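Local coordinates for protein phosphoribosylaminoimidazole-succinocarboxamide synthase (Pyrococcus horikoshii, PDB 3U55) that catalyses the ATP-dependent joining of L-aspartate to 5-amino-1-(5-phosphoribosyl)imidazole-4-carboxylate, giving SAICAR in de novo purine biosynthesis, at residues 46-51 with 223-228; 54-59 with 162-167; 63-68 with 150-155. All blocks are in the same frame, centred on the assembly; numbering follows the deposited sequence.

Contact 1. Residues 46-51 with 223-228; sequences GWLNAQ and AYKEIY
Trp47 lies against one face of the Tyr228 ring through CZ3, while Gln51 CB sits at that ring's edge, near its plane. Around the indole, Gln51 CG of the same helix covers one face over the centre, Leu48 CD2 fills part of the edge in plane, and Tyr228 OH reaches the edge at CH2, 3.5 Å away. The motif is a helix-helix packing of the SAICAR synthetase fold: the short segments run in nearly the same direction, their axes 10.2 Å apart at a crossing angle of 30°. The two rings are oblique to each other, with planes at 51° and centroids 5.4 Å apart.

Leu48 is the wedge between the two tyrosines. Its CG stands anti to the carbonyl carbon (chi1 -69°), and the branch beyond it divides: CD1 packs on Tyr224 CB at 3.8 Å, and CD2 packs on Tyr228 CB, also at 3.8 Å. No hydrogen bond links the two segments. The hydroxyl of Tyr224 is instead bonded to Asp195, which ties helix 220-232 to a loop.

Asn49 meets the Tyr224 ring, with ND2 in plane at its edge. The buried Asn49 OD1 has no hydrogen-bond partner in the model and lies 3.3 Å from Tyr224 CE2.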
# COMPACT_ATOMS: atom_id res chain seq x y z
N GLY A 46 -21.26 -21.57 -11.05
CA GLY A 46 -22.07 -20.37 -11.26
C GLY A 46 -23.30 -20.34 -10.37
O GLY A 46 -23.57 -19.33 -9.71
N TRP A 47 -24.03 -21.46 -10.35
CA TRP A 47 -25.24 -21.58 -9.54
C TRP A 47 -24.94 -21.38 -8.05
O TRP A 47 -25.61 -20.60 -7.38
CB TRP A 47 -25.93 -22.92 -9.78
CG TRP A 47 -27.30 -23.02 -9.17
CD1 TRP A 47 -28.49 -22.70 -9.76
CD2 TRP A 47 -27.62 -23.47 -7.85
NE1 TRP A 47 -29.53 -22.92 -8.90
CE2 TRP A 47 -29.03 -23.39 -7.71
CE3 TRP A 47 -26.86 -23.93 -6.76
CZ2 TRP A 47 -29.69 -23.76 -6.54
CZ3 TRP A 47 -27.52 -24.29 -5.59
CH2 TRP A 47 -28.92 -24.21 -5.49
N LEU A 48 -23.91 -22.07 -7.56
CA LEU A 48 -23.50 -21.96 -6.16
C LEU A 48 -23.10 -20.54 -5.78
O LEU A 48 -23.57 -20.01 -4.77
CB LEU A 48 -22.38 -22.95 -5.85
CG LEU A 48 -22.82 -24.42 -5.87
CD1 LEU A 48 -21.63 -25.35 -6.07
CD2 LEU A 48 -23.61 -24.78 -4.60
N ASN A 49 -22.24 -19.91 -6.59
CA ASN A 49 -21.81 -18.54 -6.32
C ASN A 49 -22.96 -17.53 -6.35
O ASN A 49 -23.01 -16.62 -5.52
CB ASN A 49 -20.67 -18.12 -7.26
CG ASN A 49 -19.37 -18.86 -6.99
OD1 ASN A 49 -19.22 -19.51 -5.96
ND2 ASN A 49 -18.43 -18.78 -7.92
N ALA A 50 -23.89 -17.72 -7.29
CA ALA A 50 -25.08 -16.87 -7.37
C ALA A 50 -25.94 -17.01 -6.11
O ALA A 50 -26.31 -16.00 -5.50
CB ALA A 50 -25.90 -17.21 -8.62
N GLN A 51 -26.23 -18.26 -5.73
CA GLN A 51 -27.07 -18.56 -4.57
C GLN A 51 -26.46 -18.04 -3.27
O GLN A 51 -27.16 -17.45 -2.44
CB GLN A 51 -27.33 -20.07 -4.46
CG GLN A 51 -28.17 -20.66 -5.58
CD GLN A 51 -29.57 -20.10 -5.65
OE1 GLN A 51 -30.31 -20.08 -4.66
NE2 GLN A 51 -29.96 -19.63 -6.83
N ALA A 223 -16.19 -28.73 -2.42
CA ALA A 223 -15.90 -27.71 -1.41
C ALA A 223 -16.98 -26.63 -1.37
O ALA A 223 -17.45 -26.25 -0.30
CB ALA A 223 -14.52 -27.10 -1.62
N TYR A 224 -17.40 -26.15 -2.55
CA TYR A 224 -18.42 -25.11 -2.66
C TYR A 224 -19.80 -25.62 -2.24
O TYR A 224 -20.60 -24.87 -1.66
CB TYR A 224 -18.48 -24.54 -4.09
CG TYR A 224 -17.38 -23.56 -4.48
CD1 TYR A 224 -16.06 -23.73 -4.04
CD2 TYR A 224 -17.66 -22.47 -5.31
CE1 TYR A 224 -15.05 -22.84 -4.42
CE2 TYR A 224 -16.66 -21.58 -5.69
CZ TYR A 224 -15.36 -21.77 -5.24
OH TYR A 224 -14.38 -20.87 -5.61
N LYS A 225 -20.07 -26.89 -2.53
CA LYS A 225 -21.31 -27.55 -2.08
C LYS A 225 -21.36 -27.61 -0.56
O LYS A 225 -22.41 -27.36 0.04
CB LYS A 225 -21.42 -28.97 -2.64
CG LYS A 225 -21.89 -29.07 -4.08
CD LYS A 225 -21.88 -30.53 -4.53
CE LYS A 225 -22.53 -30.71 -5.89
NZ LYS A 225 -22.49 -32.13 -6.34
N GLU A 226 -20.22 -27.95 0.05
CA GLU A 226 -20.11 -28.10 1.49
C GLU A 226 -20.44 -26.79 2.19
O GLU A 226 -21.20 -26.77 3.16
CB GLU A 226 -18.70 -28.57 1.87
CG GLU A 226 -18.66 -29.78 2.80
CD GLU A 226 -18.55 -29.41 4.27
OE1 GLU A 226 -19.55 -29.56 5.00
OE2 GLU A 226 -17.45 -28.98 4.68
N ILE A 227 -19.89 -25.69 1.68
CA ILE A 227 -20.22 -24.34 2.14
C ILE A 227 -21.72 -24.10 2.03
O ILE A 227 -22.36 -23.68 3.00
CB ILE A 227 -19.44 -23.25 1.35
CG1 ILE A 227 -17.96 -23.25 1.73
CG2 ILE A 227 -20.06 -21.86 1.56
CD1 ILE A 227 -17.67 -22.76 3.17
N TYR A 228 -22.28 -24.37 0.85
CA TYR A 228 -23.70 -24.17 0.60
C TYR A 228 -24.56 -24.98 1.58
O TYR A 228 -25.53 -24.46 2.13
CB TYR A 228 -24.06 -24.50 -0.85
CG TYR A 228 -25.53 -24.34 -1.18
CD1 TYR A 228 -26.43 -25.38 -0.95
CD2 TYR A 228 -26.03 -23.15 -1.72
CE1 TYR A 228 -27.79 -25.24 -1.23
CE2 TYR A 228 -27.39 -23.01 -2.02
CZ TYR A 228 -28.26 -24.06 -1.77
OH TYR A 228 -29.60 -23.93 -2.06

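Contact 2. Residues 54-59 with 162-167; sequences VIFFKL and DYLAKK
Both Leu59 and Tyr163 hold CG anti to the backbone N (chi1 171° and 175°), and from these starts the leucine methyls come to lie on the tyrosine ring. The nearest CA atoms, those of Leu59 and Tyr163, are 9.0 Å apart, and every close approach across the contact is between side-chain atoms.

The main interaction is a CH-pi contact over one face of the tyrosine ring. Leu59 CD2 lies 3.8 Å from the Tyr163 ring centroid and 21° off the ring normal, displaced toward the rim. The displacement brings Leu59 CD2 nearest to Tyr163 CG, at 3.5 Å. The second methyl, Leu59 CD1, reaches Tyr163 CD1 at 3.9 Å, so both branches of the leucine touch the ring. At the far end of the ring, Tyr163 OH comes within 4.0 Å of Ile55 CG2, the two side chains crossing at about a right angle.

A second patch lies beside the first. Leu164 CD2 sits at the edge of the Phe56 ring, near its plane and 3.9 Å from CE1. Phe199 of strand 197-201 touches both Phe56 and Leu164, and Ile231 of helix 220-232 packs on Ile55, Phe56 and Tyr163. Helices 45-62 and 143-165 thus meet where a third helix and a strand also converge.

With no hydrogen bond or ion pair across it, this contact depends on shape fit and dispersion between methyl groups and rings.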
# COMPACT_ATOMS: atom_id res chain seq x y z
N VAL A 54 -26.62 -14.19 -3.04
CA VAL A 54 -27.97 -13.81 -2.63
C VAL A 54 -28.14 -13.95 -1.12
O VAL A 54 -28.61 -13.02 -0.46
CB VAL A 54 -29.05 -14.63 -3.39
CG1 VAL A 54 -30.43 -14.41 -2.80
CG2 VAL A 54 -29.06 -14.25 -4.85
N ILE A 55 -27.73 -15.10 -0.58
CA ILE A 55 -27.81 -15.34 0.86
C ILE A 55 -27.06 -14.25 1.64
O ILE A 55 -27.61 -13.66 2.57
CB ILE A 55 -27.28 -16.74 1.24
CG1 ILE A 55 -28.25 -17.83 0.76
CG2 ILE A 55 -27.06 -16.85 2.75
CD1 ILE A 55 -27.63 -19.21 0.63
N PHE A 56 -25.81 -13.99 1.26
CA PHE A 56 -25.00 -12.99 1.95
C PHE A 56 -25.55 -11.57 1.79
O PHE A 56 -25.60 -10.83 2.77
CB PHE A 56 -23.53 -13.06 1.53
CG PHE A 56 -22.83 -14.33 1.97
CD1 PHE A 56 -22.85 -14.73 3.31
CD2 PHE A 56 -22.12 -15.10 1.05
CE1 PHE A 56 -22.18 -15.90 3.72
CE2 PHE A 56 -21.45 -16.26 1.45
CZ PHE A 56 -21.49 -16.66 2.79
N PHE A 57 -25.95 -11.19 0.57
CA PHE A 57 -26.55 -9.86 0.35
C PHE A 57 -27.78 -9.63 1.21
O PHE A 57 -27.94 -8.55 1.80
CB PHE A 57 -26.93 -9.62 -1.12
CG PHE A 57 -25.75 -9.40 -2.04
CD1 PHE A 57 -24.66 -8.64 -1.65
CD2 PHE A 57 -25.77 -9.92 -3.34
CE1 PHE A 57 -23.58 -8.42 -2.52
CE2 PHE A 57 -24.71 -9.71 -4.22
CZ PHE A 57 -23.61 -8.97 -3.81
N LYS A 58 -28.66 -10.63 1.28
CA LYS A 58 -29.87 -10.52 2.08
C LYS A 58 -29.55 -10.35 3.56
O LYS A 58 -30.14 -9.51 4.24
CB LYS A 58 -30.79 -11.73 1.86
CG LYS A 58 -31.56 -11.68 0.56
CD LYS A 58 -32.30 -12.99 0.31
CE LYS A 58 -33.25 -12.87 -0.88
NZ LYS A 58 -33.85 -14.19 -1.24
N LEU A 59 -28.57 -11.12 4.05
CA LEU A 59 -28.12 -11.00 5.44
C LEU A 59 -27.57 -9.60 5.76
O LEU A 59 -27.93 -9.00 6.78
CB LEU A 59 -27.06 -12.08 5.76
CG LEU A 59 -26.30 -12.00 7.09
CD1 LEU A 59 -27.18 -12.40 8.27
CD2 LEU A 59 -25.06 -12.89 7.02
N ASP A 162 -19.26 -13.44 12.21
CA ASP A 162 -20.15 -13.93 13.28
C ASP A 162 -21.10 -15.01 12.76
O ASP A 162 -21.25 -16.07 13.36
CB ASP A 162 -20.96 -12.79 13.90
CG ASP A 162 -20.12 -11.86 14.76
OD1 ASP A 162 -18.97 -12.21 15.13
OD2 ASP A 162 -20.61 -10.76 15.09
N TYR A 163 -21.74 -14.71 11.63
CA TYR A 163 -22.70 -15.60 10.98
C TYR A 163 -22.06 -16.93 10.58
O TYR A 163 -22.64 -18.00 10.78
CB TYR A 163 -23.30 -14.90 9.76
CG TYR A 163 -24.22 -15.74 8.90
CD1 TYR A 163 -25.58 -15.85 9.21
CD2 TYR A 163 -23.75 -16.40 7.77
CE1 TYR A 163 -26.44 -16.61 8.42
CE2 TYR A 163 -24.59 -17.16 6.97
CZ TYR A 163 -25.93 -17.26 7.31
OH TYR A 163 -26.77 -18.01 6.52
N LEU A 164 -20.86 -16.86 10.02
CA LEU A 164 -20.16 -18.04 9.53
C LEU A 164 -19.59 -18.89 10.66
O LEU A 164 -19.60 -20.12 10.58
CB LEU A 164 -19.08 -17.66 8.50
CG LEU A 164 -19.58 -17.08 7.17
CD1 LEU A 164 -18.45 -16.38 6.42
CD2 LEU A 164 -20.23 -18.15 6.29
N ALA A 165 -19.11 -18.23 11.72
CA ALA A 165 -18.57 -18.94 12.89
C ALA A 165 -19.63 -19.79 13.60
O ALA A 165 -19.33 -20.86 14.14
CB ALA A 165 -17.93 -17.95 13.86
N LYS A 166 -20.88 -19.33 13.56
CA LYS A 166 -22.01 -20.09 14.12
C LYS A 166 -22.38 -21.28 13.24
O LYS A 166 -23.20 -22.12 13.62
CB LYS A 166 -23.23 -19.19 14.37
CG LYS A 166 -23.00 -18.13 15.44
CD LYS A 166 -24.30 -17.48 15.91
CE LYS A 166 -24.66 -16.24 15.09
NZ LYS A 166 -25.24 -16.58 13.76
N LYS A 167 -21.75 -21.36 12.06
CA LYS A 167 -21.92 -22.50 11.17
C LYS A 167 -20.61 -23.27 10.98
O LYS A 167 -20.49 -24.09 10.08
CB LYS A 167 -22.54 -22.05 9.84
CG LYS A 167 -24.00 -21.65 9.99
CD LYS A 167 -24.52 -20.86 8.80
CE LYS A 167 -25.91 -20.32 9.07
NZ LYS A 167 -26.93 -21.40 9.15

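Contact 3. Residues 63-68 with 150-155; sequences HGIKTH and EEIALK
Lys155 reaches from helix 143-165 to the backbone of His63, where helix 45-62 gives way to a loop, and makes the one direct hydrogen bond of the contact. Lys155 NZ donates to His63 O over 2.8 Å, and the angle of 169° at the oxygen shows the ammonium group approaching almost straight along the carbonyl bond. A water adds a second polar link: it accepts from Lys155 NZ at 2.7 Å and donates to Gly64 O at 2.9 Å, so that one ammonium group serves two successive carbonyls, the second indirectly. On the same helix, Glu150 OE1 hydrogen-bonds Tyr134 OH of the second subunit, placing the helix near the dimer interface.

The backbone at this site is a Schellman motif that ends helix 45-62: Ile65 N bonds back to Leu60 O and Gly64 N to Glu61 O. Gly64 is its C-prime residue, with phi at 82°, a value that favours glycine. The His63 ring is held to its own helix by ND1, bonded to Leu59 O.

Apolar contacts flank the polar ones. The Lys155 chain, with CG anti to the backbone N (chi1 177°) and extended beyond it, slides past Ile65 in the opposite direction, its CD 3.6 Å from Ile65 CD1. Ile65 is buried, and its other branch meets Ile152 more loosely, CG2 to CG2 at 4.2 Å. Val156 and Ile159 of the same helix also touch Ile65.

A positive charge set against carbonyls at a helix C terminus would probably be favoured by the helix dipole. Lys155 is solvent-exposed and, like His63, touches a crystal neighbour, so its exact pose may partly reflect the lattice; the methylene packing on Ile65 nonetheless gives the lysine a hydrophobic hold as well as a polar one.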
# COMPACT_ATOMS: atom_id res chain seq x y z
N HIS A 63 -28.94 -6.24 8.17
CA HIS A 63 -28.08 -5.55 9.12
C HIS A 63 -27.78 -4.10 8.71
O HIS A 63 -26.87 -3.47 9.25
CB HIS A 63 -26.77 -6.33 9.30
CG HIS A 63 -26.89 -7.50 10.23
ND1 HIS A 63 -27.41 -8.71 9.84
CD2 HIS A 63 -26.56 -7.63 11.53
CE1 HIS A 63 -27.39 -9.54 10.87
NE2 HIS A 63 -26.89 -8.91 11.91
N GLY A 64 -28.53 -3.57 7.75
CA GLY A 64 -28.42 -2.16 7.36
C GLY A 64 -27.30 -1.80 6.39
O GLY A 64 -26.97 -0.61 6.24
N ILE A 65 -26.73 -2.80 5.73
CA ILE A 65 -25.73 -2.56 4.68
C ILE A 65 -26.42 -2.37 3.34
O ILE A 65 -27.20 -3.23 2.92
CB ILE A 65 -24.70 -3.74 4.56
CG1 ILE A 65 -24.01 -4.02 5.90
CG2 ILE A 65 -23.67 -3.46 3.44
CD1 ILE A 65 -23.18 -2.86 6.43
N LYS A 66 -26.15 -1.25 2.67
CA LYS A 66 -26.67 -1.03 1.32
C LYS A 66 -25.90 -1.86 0.31
O LYS A 66 -24.68 -1.73 0.20
CB LYS A 66 -26.57 0.45 0.93
CG LYS A 66 -27.62 1.34 1.56
CD LYS A 66 -27.66 2.70 0.87
CE LYS A 66 -28.35 3.73 1.74
NZ LYS A 66 -27.45 4.14 2.86
N THR A 67 -26.61 -2.72 -0.42
CA THR A 67 -26.00 -3.54 -1.47
C THR A 67 -26.70 -3.33 -2.80
O THR A 67 -27.82 -2.79 -2.84
CB THR A 67 -26.02 -5.05 -1.14
OG1 THR A 67 -27.32 -5.59 -1.44
CG2 THR A 67 -25.65 -5.34 0.31
N HIS A 68 -26.06 -3.76 -3.88
CA HIS A 68 -26.65 -3.61 -5.21
C HIS A 68 -27.73 -4.66 -5.52
O HIS A 68 -28.32 -4.63 -6.60
CB HIS A 68 -25.56 -3.51 -6.29
CG HIS A 68 -24.85 -4.80 -6.59
ND1 HIS A 68 -24.13 -4.99 -7.75
CD2 HIS A 68 -24.72 -5.95 -5.88
CE1 HIS A 68 -23.59 -6.20 -7.75
NE2 HIS A 68 -23.94 -6.80 -6.62
N GLU A 150 -14.23 1.88 4.15
CA GLU A 150 -13.60 0.98 5.13
C GLU A 150 -14.52 0.67 6.32
O GLU A 150 -14.52 -0.44 6.83
CB GLU A 150 -12.23 1.50 5.59
CG GLU A 150 -11.25 1.59 4.42
CD GLU A 150 -9.79 1.72 4.82
OE1 GLU A 150 -9.48 2.24 5.92
OE2 GLU A 150 -8.94 1.34 3.99
N GLU A 151 -15.32 1.66 6.73
CA GLU A 151 -16.31 1.48 7.79
C GLU A 151 -17.33 0.41 7.40
O GLU A 151 -17.62 -0.50 8.19
CB GLU A 151 -16.99 2.83 8.09
CG GLU A 151 -18.03 2.79 9.19
CD GLU A 151 -18.63 4.16 9.45
OE1 GLU A 151 -18.86 4.49 10.63
OE2 GLU A 151 -18.85 4.93 8.48
N ILE A 152 -17.86 0.51 6.18
CA ILE A 152 -18.78 -0.48 5.65
C ILE A 152 -18.11 -1.87 5.61
O ILE A 152 -18.66 -2.84 6.12
CB ILE A 152 -19.30 -0.11 4.23
CG1 ILE A 152 -20.15 1.17 4.27
CG2 ILE A 152 -20.14 -1.25 3.65
CD1 ILE A 152 -20.36 1.82 2.87
N ALA A 153 -16.91 -1.93 5.04
CA ALA A 153 -16.18 -3.19 4.92
C ALA A 153 -15.94 -3.86 6.28
O ALA A 153 -16.09 -5.08 6.41
CB ALA A 153 -14.84 -2.98 4.20
N LEU A 154 -15.58 -3.06 7.28
CA LEU A 154 -15.36 -3.59 8.63
C LEU A 154 -16.64 -4.07 9.30
O LEU A 154 -16.62 -5.06 10.03
CB LEU A 154 -14.62 -2.56 9.51
CG LEU A 154 -13.14 -2.38 9.19
CD1 LEU A 154 -12.57 -1.20 9.97
CD2 LEU A 154 -12.34 -3.66 9.47
N LYS A 155 -17.75 -3.37 9.06
CA LYS A 155 -19.05 -3.84 9.57
C LYS A 155 -19.47 -5.15 8.88
O LYS A 155 -19.87 -6.11 9.56
CB LYS A 155 -20.13 -2.75 9.41
CG LYS A 155 -21.52 -3.21 9.85
CD LYS A 155 -22.53 -2.09 9.88
CE LYS A 155 -23.93 -2.67 10.13
NZ LYS A 155 -24.98 -1.62 10.15
O HOH W 1 -25.08 0.31 8.30

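In the fold
From the N terminus, helix 45-62 supplies 46-51 and then 54-59, and the loop that follows it supplies 63-68. Their partners come in reverse order: 150-155 closes contact 3 over 81 intervening residues, 162-167 closes contact 2 over 102, and 223-228 closes contact 1 over 171. The three closures are therefore nested, contact 3 within contact 2 and contact 2 within contact 1, and none cross. Helix 45-62 is tied to helix 220-232 near its start and to helix 143-165 farther along, while the loop after it meets an earlier part of that same helix. Contacts 2 and 3 touch, Phe57 CZ lying 3.6 Å from His68 NE2; contacts 1 and 3 do not.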